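PDB 3M9V: FAD-dependent oxidoreductase, which probably catalyses a flavin-dependent oxidation of a dTDP-linked sugar during the biosynthesis of D-kijanose. Local coordinates for residues A320-L325 / D330-Q335. Residues are numbered along the deposited sequence; the frame is centred on the assembly and turned at random.
Sequences ALSADL and DERGRQ. With TYD (thymidine-5'-diphosphate), chain B.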
ATOM      1  N   ALA A 320      26.424  17.376  -6.139  1.00 22.88           N
ATOM      2  CA  ALA A 320      27.749  17.018  -5.609  1.00 22.60           C
ATOM      3  C   ALA A 320      28.533  16.137  -6.576  1.00 22.32           C
ATOM      4  O   ALA A 320      29.678  16.438  -6.892  1.00 22.73           O
ATOM      5  CB  ALA A 320      27.656  16.334  -4.217  1.00 22.44           C
ATOM      6  N   LEU A 321      27.946  15.052  -7.060  1.00 20.36           N
ATOM      7  CA  LEU A 321      28.652  14.195  -7.999  1.00 22.82           C
ATOM      8  C   LEU A 321      28.909  14.898  -9.336  1.00 26.41           C
ATOM      9  O   LEU A 321      29.944  14.690  -9.972  1.00 25.02           O
ATOM     10  CB  LEU A 321      27.875  12.912  -8.263  1.00 21.91           C
ATOM     11  CG  LEU A 321      27.807  12.007  -7.032  1.00 22.97           C
ATOM     12  CD1 LEU A 321      26.593  11.115  -7.236  1.00 21.71           C
ATOM     13  CD2 LEU A 321      29.070  11.181  -7.015  1.00 29.50           C
ATOM     14  N   SER A 322      27.971  15.745  -9.747  1.00 26.80           N
ATOM     15  CA  SER A 322      28.109  16.470 -11.001  1.00 29.07           C
ATOM     16  C   SER A 322      29.343  17.371 -10.978  1.00 30.30           C
ATOM     17  O   SER A 322      30.119  17.409 -11.929  1.00 28.93           O
ATOM     18  CB  SER A 322      26.886  17.359 -11.225  1.00 29.38           C
ATOM     19  OG  SER A 322      26.891  17.783 -12.568  1.00 32.69           O
ATOM     20  N   ALA A 323      29.507  18.091  -9.880  1.00 29.76           N
ATOM     21  CA  ALA A 323      30.625  19.009  -9.757  1.00 33.01           C
ATOM     22  C   ALA A 323      31.965  18.293  -9.638  1.00 35.34           C
ATOM     23  O   ALA A 323      32.990  18.943  -9.772  1.00 36.86           O
ATOM     24  CB  ALA A 323      30.446  19.920  -8.574  1.00 28.97           C
ATOM     25  N   ASP A 324      32.007  16.999  -9.345  1.00 35.77           N
ATOM     26  CA  ASP A 324      33.303  16.389  -9.089  1.00 36.07           C
ATOM     27  C   ASP A 324      33.751  15.540 -10.263  1.00 37.92           C
ATOM     28  O   ASP A 324      33.202  14.475 -10.541  1.00 38.86           O
ATOM     29  CB  ASP A 324      33.292  15.588  -7.798  1.00 37.01           C
ATOM     30  CG  ASP A 324      34.572  14.790  -7.595  1.00 41.88           C
ATOM     31  OD1 ASP A 324      35.601  15.019  -8.268  1.00 42.98           O
ATOM     32  OD2 ASP A 324      34.529  13.888  -6.743  1.00 43.87           O
ATOM     33  N   LEU A 325      34.749  16.042 -10.980  1.00 39.56           N
ATOM     34  CA  LEU A 325      35.169  15.419 -12.223  1.00 42.90           C
ATOM     35  C   LEU A 325      36.499  14.735 -11.959  1.00 45.24           C
ATOM     36  O   LEU A 325      37.223  14.405 -12.894  1.00 46.73           O
ATOM     37  CB  LEU A 325      35.384  16.496 -13.287  1.00 43.02           C
ATOM     38  CG  LEU A 325      34.171  17.344 -13.689  1.00 44.58           C
ATOM     39  CD1 LEU A 325      34.572  18.358 -14.764  1.00 45.30           C
ATOM     40  CD2 LEU A 325      33.036  16.458 -14.183  1.00 36.50           C
ATOM     41  N   ASP A 330      33.192   6.428 -14.990  1.00 37.03           N
ATOM     42  CA  ASP A 330      32.159   5.404 -15.021  1.00 37.00           C
ATOM     43  C   ASP A 330      31.409   5.191 -13.700  1.00 37.07           C
ATOM     44  O   ASP A 330      30.177   5.174 -13.696  1.00 35.55           O
ATOM     45  CB  ASP A 330      32.703   4.109 -15.600  1.00 37.08           C
ATOM     46  CG  ASP A 330      33.057   4.267 -17.060  1.00 43.39           C
ATOM     47  OD1 ASP A 330      32.265   4.879 -17.808  1.00 49.55           O
ATOM     48  OD2 ASP A 330      34.128   3.784 -17.473  1.00 45.09           O
ATOM     49  N   GLU A 331      32.131   5.061 -12.591  1.00 35.49           N
ATOM     50  CA  GLU A 331      31.516   5.051 -11.265  1.00 35.46           C
ATOM     51  C   GLU A 331      30.675   6.313 -11.031  1.00 32.99           C
ATOM     52  O   GLU A 331      29.599   6.252 -10.429  1.00 32.64           O
ATOM     53  CB  GLU A 331      32.609   4.929 -10.194  1.00 34.27           C
ATOM     54  CG  GLU A 331      32.238   4.216  -8.897  1.00 39.60           C
ATOM     55  CD  GLU A 331      31.214   3.103  -9.065  1.00 48.52           C
ATOM     56  OE1 GLU A 331      31.369   2.200  -9.920  1.00 51.71           O
ATOM     57  OE2 GLU A 331      30.209   3.131  -8.324  1.00 50.74           O
ATOM     58  N   ARG A 332      31.154   7.460 -11.502  1.00 29.33           N
ATOM     59  CA  ARG A 332      30.420   8.710 -11.322  1.00 27.87           C
ATOM     60  C   ARG A 332      29.027   8.667 -11.960  1.00 28.22           C
ATOM     61  O   ARG A 332      28.054   9.084 -11.321  1.00 27.47           O
ATOM     62  CB  ARG A 332      31.212   9.875 -11.898  1.00 26.24           C
ATOM     63  CG  ARG A 332      30.405  11.154 -12.039  1.00 27.09           C
ATOM     64  CD  ARG A 332      31.394  12.268 -12.326  1.00 29.48           C
ATOM     65  NE  ARG A 332      30.814  13.599 -12.490  1.00 25.20           N
ATOM     66  CZ  ARG A 332      30.355  14.082 -13.647  1.00 24.63           C
ATOM     67  NH1 ARG A 332      29.897  15.323 -13.698  1.00 24.43           N
ATOM     68  NH2 ARG A 332      30.357  13.350 -14.752  1.00 17.32           N
ATOM     69  N   GLY A 333      28.945   8.146 -13.185  1.00 24.51           N
ATOM     70  CA  GLY A 333      27.719   8.008 -13.971  1.00 25.75           C
ATOM     71  C   GLY A 333      26.785   6.954 -13.399  1.00 24.81           C
ATOM     72  O   GLY A 333      25.576   7.151 -13.349  1.00 25.26           O
ATOM     73  N   ARG A 334      27.307   5.826 -12.928  1.00 24.97           N
ATOM     74  CA  ARG A 334      26.459   4.839 -12.256  1.00 25.39           C
ATOM     75  C   ARG A 334      25.885   5.446 -10.971  1.00 23.63           C
ATOM     76  O   ARG A 334      24.714   5.277 -10.668  1.00 23.02           O
ATOM     77  CB  ARG A 334      27.241   3.558 -11.947  1.00 29.23           C
ATOM     78  CG  ARG A 334      27.474   2.669 -13.173  1.00 32.98           C
ATOM     79  CD  ARG A 334      28.075   1.333 -12.770  1.00 37.10           C
ATOM     80  NE  ARG A 334      29.432   1.561 -12.285  1.00 38.23           N
ATOM     81  CZ  ARG A 334      30.511   1.369 -13.039  1.00 41.51           C
ATOM     82  NH1 ARG A 334      30.372   0.959 -14.293  1.00 40.37           N
ATOM     83  NH2 ARG A 334      31.724   1.578 -12.547  1.00 40.87           N
ATOM     84  N   GLN A 335      26.672   6.204 -10.225  1.00 21.62           N
ATOM     85  CA  GLN A 335      26.148   6.708  -8.972  1.00 22.04           C
ATOM     86  C   GLN A 335      25.086   7.767  -9.243  1.00 20.15           C
ATOM     87  O   GLN A 335      24.070   7.794  -8.568  1.00 20.49           O
ATOM     88  CB  GLN A 335      27.291   7.267  -8.124  1.00 21.35           C
ATOM     89  CG  GLN A 335      27.971   6.089  -7.463  1.00 27.63           C
ATOM     90  CD  GLN A 335      28.993   6.519  -6.446  1.00 37.38           C
ATOM     91  OE1 GLN A 335      28.813   7.480  -5.693  1.00 42.64           O
ATOM     92  NE2 GLN A 335      30.093   5.775  -6.410  1.00 47.03           N
TER
HETATM   93  PA  TYD B 901      22.100  13.389 -23.022  1.00 58.48           P
HETATM   94  O1A TYD B 901      21.689  13.773 -24.432  1.00 60.80           O
HETATM   95  O2A TYD B 901      21.058  13.209 -21.932  1.00 62.40           O
HETATM   96  O3A TYD B 901      23.031  12.082 -23.081  1.00 63.19           O
HETATM   97  PB  TYD B 901      22.923  11.166 -24.398  1.00 70.29           P
HETATM   98  O1B TYD B 901      21.436  11.145 -24.700  1.00 71.46           O
HETATM   99  O2B TYD B 901      23.450   9.875 -23.806  1.00 71.57           O
HETATM  100  O3B TYD B 901      23.819  11.894 -25.383  1.00 70.58           O
HETATM  101  O5' TYD B 901      23.279  14.342 -22.472  1.00 55.06           O
HETATM  102  C5' TYD B 901      24.583  14.381 -23.048  1.00 43.96           C
HETATM  103  C4' TYD B 901      24.974  15.774 -22.574  1.00 41.60           C
HETATM  104  O4' TYD B 901      25.185  15.788 -21.167  1.00 31.81           O
HETATM  105  C3' TYD B 901      26.235  16.331 -23.207  1.00 38.68           C
HETATM  106  O3' TYD B 901      25.709  17.420 -23.968  1.00 44.05           O
HETATM  107  C2' TYD B 901      27.002  16.954 -22.051  1.00 37.02           C
HETATM  108  C1' TYD B 901      26.149  16.777 -20.798  1.00 33.08           C
HETATM  109  N1  TYD B 901      26.957  16.245 -19.691  1.00 26.06           N
HETATM  110  C2  TYD B 901      26.948  16.836 -18.498  1.00 27.73           C
HETATM  111  O2  TYD B 901      26.251  17.866 -18.329  1.00 26.90           O
HETATM  112  N3  TYD B 901      27.703  16.330 -17.499  1.00 27.04           N
HETATM  113  C4  TYD B 901      28.457  15.222 -17.682  1.00 29.74           C
HETATM  114  O4  TYD B 901      29.143  14.775 -16.738  1.00 30.15           O
HETATM  115  C5  TYD B 901      28.478  14.601 -18.919  1.00 28.48           C
HETATM  116  C5M TYD B 901      29.292  13.373 -19.228  1.00 27.73           C
HETATM  117  C6  TYD B 901      27.693  15.151 -19.923  1.00 29.04           C
HETATM  118  O   HOH W   1      28.020  17.682 -15.339  1.00 30.39           O
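Arg332 reaches across from helix 329-362 and donates to two backbone carbonyls in the last turn of helix 291-323. Its NH1 donates to Ser322 O at 2.7 Å, with that oxygen in the guanidinium plane. Its NE donates to Leu321 O at 2.9 Å, and this bond is tilted 35° from the carbonyl plane. Leu321 O also accepts from Asp324 N, which arrives from the opposite face of the same carbonyl. Arg332 CG lies anti to the backbone N (chi1 167°), and the chain is extended from there to NE, which carries the guanidinium alongside the end of helix 291-323, where it meets the nucleotide. There NH2 donates to O4 of the thymine of dTDP at 2.7 Å; NH1 adds a weak hydrogen bond to the same oxygen. A water bridges Ser322 OG and thymine N3, and it accepts from N3. Leu325 CD2 sits over one face of the guanidinium, 3.4 Å from NH1 and offset toward the rim. A leucine in place of Arg332 would probably leave thymine O4 without these donors and the two helix-end carbonyls without their side-chain partner. Farther out, Leu321 crosses Gln335 at about a right angle, with CD1 4.0 Å from Gln335 CB. Gln335 NE2 in turn bonds Glu331 OE2, one turn back on its own helix. Ser259, Gln256 and Glu115 also bind dTDP. The contact joins two consecutive antiparallel helices across a short turn, as in the C-terminal helical domain of acyl-CoA dehydrogenases, and Arg332, held against the end of the first helix, supplies donors to thymine O4 in the dTDP pocket.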